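Local atomic coordinates of putative tetrapyrrole (Corrin/porphyrin) methylase (Bacteroides fragilis, PDB entry 3FFY), a protein that probably catalyses the S-adenosylmethionine-dependent 2'-O-methylation of a cytidine ribose in 16S rRNA, this chain being the C-terminal part of the enzyme. Residues 9-15 with 107-111. Numbering follows the deposited sequence.
Sequences ALVASGL and VIVLA
Val109 projects from strand 106-110 against helix 6-12 and the turn that follows, and it buries more surface here than any other residue of the two segments. Followed outward, its CB lies 3.9 Å from Ser13 CB. There the side chain forks: CG1, anti to the backbone N (chi1 -176°), approaches Ser13 CB to 3.7 Å and also meets Leu10 CD2 and Leu15 CD1, while CG2 lies 4.0 Å from Ala9 CB. Leu10 crosses the valine at about a right angle. Two residues back along the strand, Val107 CG1 lies 3.3 Å from Ala9 CB, tighter than usual for two carbons. At the other end Leu15 CD1 rests 3.4 Å from Val109 O, and Leu15 CD2 meets Ala111 CB. Ser13 shapes the turn: its OG and N reach Leu10 O from the same face of the carbonyl plane, and OG, 2.8 Å from that oxygen, accepts from Leu15 N (N-H...O 155°) in an ST turn. Ile108 points away and packs on helix 55-66, placing strand 106-110, central in the mixed sheet, between helices in an alpha/beta layered arrangement. The hydrogen bonds named here stay within the turn; the helix meets the sheet through apolar side chains.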
ATOM      1  N   ALA A   9       3.515   5.517  -3.903  1.00 31.21           N
ATOM      2  CA  ALA A   9       4.458   4.474  -3.489  1.00 31.19           C
ATOM      3  C   ALA A   9       4.916   4.731  -2.059  1.00 30.94           C
ATOM      4  O   ALA A   9       4.961   3.811  -1.242  1.00 31.32           O
ATOM      5  CB  ALA A   9       5.684   4.391  -4.443  1.00 30.80           C
ATOM      6  N   LEU A  10       5.233   5.990  -1.756  1.00 30.86           N
ATOM      7  CA  LEU A  10       5.656   6.349  -0.409  1.00 31.56           C
ATOM      8  C   LEU A  10       4.546   6.025   0.587  1.00 32.43           C
ATOM      9  O   LEU A  10       4.837   5.493   1.643  1.00 32.67           O
ATOM     10  CB  LEU A  10       6.025   7.838  -0.262  1.00 31.39           C
ATOM     11  CG  LEU A  10       7.443   8.303  -0.590  1.00 31.73           C
ATOM     12  CD1 LEU A  10       7.442   9.864  -0.769  1.00 27.04           C
ATOM     13  CD2 LEU A  10       8.451   7.785   0.498  1.00 28.14           C
ATOM     14  N   VAL A  11       3.300   6.376   0.252  1.00 34.20           N
ATOM     15  CA  VAL A  11       2.155   6.124   1.140  1.00 36.31           C
ATOM     16  C   VAL A  11       1.950   4.628   1.408  1.00 37.70           C
ATOM     17  O   VAL A  11       1.750   4.216   2.529  1.00 40.22           O
ATOM     18  CB  VAL A  11       0.864   6.720   0.552  1.00 36.85           C
ATOM     19  CG1 VAL A  11      -0.341   6.295   1.396  1.00 37.96           C
ATOM     20  CG2 VAL A  11       0.945   8.189   0.507  1.00 34.07           C
ATOM     21  N   ALA A  12       2.065   3.831   0.350  1.00 38.51           N
ATOM     22  CA  ALA A  12       1.882   2.392   0.370  1.00 38.79           C
ATOM     23  C   ALA A  12       2.979   1.701   1.127  1.00 38.31           C
ATOM     24  O   ALA A  12       2.813   0.552   1.529  1.00 37.96           O
ATOM     25  CB  ALA A  12       1.892   1.844  -1.112  1.00 39.28           C
ATOM     26  N   SER A  13       4.114   2.382   1.316  1.00 37.68           N
ATOM     27  CA  SER A  13       5.353   1.678   1.707  1.00 37.13           C
ATOM     28  C   SER A  13       5.402   1.246   3.165  1.00 37.16           C
ATOM     29  O   SER A  13       6.196   0.383   3.537  1.00 36.25           O
ATOM     30  CB  SER A  13       6.605   2.538   1.439  1.00 37.64           C
ATOM     31  OG  SER A  13       6.720   3.545   2.441  1.00 35.40           O
ATOM     32  N   GLY A  14       4.602   1.886   3.992  1.00 37.39           N
ATOM     33  CA  GLY A  14       4.746   1.730   5.410  1.00 38.96           C
ATOM     34  C   GLY A  14       6.120   2.113   5.985  1.00 39.63           C
ATOM     35  O   GLY A  14       6.450   1.673   7.099  1.00 41.52           O
ATOM     36  N   LEU A  15       6.908   2.918   5.257  1.00 39.20           N
ATOM     37  CA  LEU A  15       8.239   3.378   5.709  1.00 38.34           C
ATOM     38  C   LEU A  15       8.161   4.881   6.034  1.00 37.98           C
ATOM     39  O   LEU A  15       7.224   5.558   5.617  1.00 37.04           O
ATOM     40  CB  LEU A  15       9.335   3.066   4.659  1.00 37.44           C
ATOM     41  CG  LEU A  15       9.672   1.591   4.388  1.00 36.98           C
ATOM     42  CD1 LEU A  15      10.639   1.444   3.189  1.00 33.79           C
ATOM     43  CD2 LEU A  15      10.235   0.957   5.639  1.00 33.89           C
ATOM     44  N   VAL A 107       8.409   1.666  -8.613  1.00 29.54           N
ATOM     45  CA  VAL A 107       9.007   2.573  -7.674  1.00 29.55           C
ATOM     46  C   VAL A 107       9.528   1.671  -6.562  1.00 29.80           C
ATOM     47  O   VAL A 107       8.834   0.724  -6.105  1.00 29.62           O
ATOM     48  CB  VAL A 107       7.943   3.580  -7.055  1.00 29.88           C
ATOM     49  CG1 VAL A 107       8.597   4.568  -6.069  1.00 27.88           C
ATOM     50  CG2 VAL A 107       7.127   4.287  -8.150  1.00 28.27           C
ATOM     51  N   ILE A 108      10.778   1.939  -6.150  1.00 28.95           N
ATOM     52  CA  ILE A 108      11.382   1.306  -5.030  1.00 27.85           C
ATOM     53  C   ILE A 108      11.489   2.327  -3.911  1.00 28.26           C
ATOM     54  O   ILE A 108      12.073   3.414  -4.096  1.00 27.83           O
ATOM     55  CB  ILE A 108      12.813   0.747  -5.354  1.00 27.85           C
ATOM     56  CG1 ILE A 108      12.763  -0.099  -6.628  1.00 25.47           C
ATOM     57  CG2 ILE A 108      13.381  -0.031  -4.107  1.00 22.76           C
ATOM     58  CD1 ILE A 108      14.166  -0.518  -7.226  1.00 27.53           C
ATOM     59  N   VAL A 109      10.915   1.972  -2.760  1.00 27.91           N
ATOM     60  CA  VAL A 109      11.029   2.788  -1.537  1.00 27.05           C
ATOM     61  C   VAL A 109      11.851   1.989  -0.551  1.00 26.71           C
ATOM     62  O   VAL A 109      11.422   0.926  -0.077  1.00 26.93           O
ATOM     63  CB  VAL A 109       9.660   3.152  -0.941  1.00 27.07           C
ATOM     64  CG1 VAL A 109       9.810   4.122   0.312  1.00 23.23           C
ATOM     65  CG2 VAL A 109       8.832   3.802  -2.023  1.00 25.93           C
ATOM     66  N   LEU A 110      13.068   2.478  -0.304  1.00 26.18           N
ATOM     67  CA  LEU A 110      14.086   1.810   0.491  1.00 25.40           C
ATOM     68  C   LEU A 110      14.263   2.551   1.828  1.00 25.04           C
ATOM     69  O   LEU A 110      14.484   3.754   1.874  1.00 24.55           O
ATOM     70  CB  LEU A 110      15.430   1.846  -0.265  1.00 25.74           C
ATOM     71  CG  LEU A 110      16.632   1.084   0.350  1.00 28.87           C
ATOM     72  CD1 LEU A 110      16.409  -0.488   0.469  1.00 27.11           C
ATOM     73  CD2 LEU A 110      17.950   1.468  -0.408  1.00 28.51           C
ATOM     74  N   ALA A 111      14.189   1.796   2.902  1.00 24.89           N
ATOM     75  CA  ALA A 111      14.438   2.296   4.257  1.00 25.50           C
ATOM     76  C   ALA A 111      15.866   2.788   4.369  1.00 25.67           C
ATOM     77  O   ALA A 111      16.808   2.196   3.793  1.00 24.36           O
ATOM     78  CB  ALA A 111      14.129   1.175   5.322  1.00 24.51           C
TER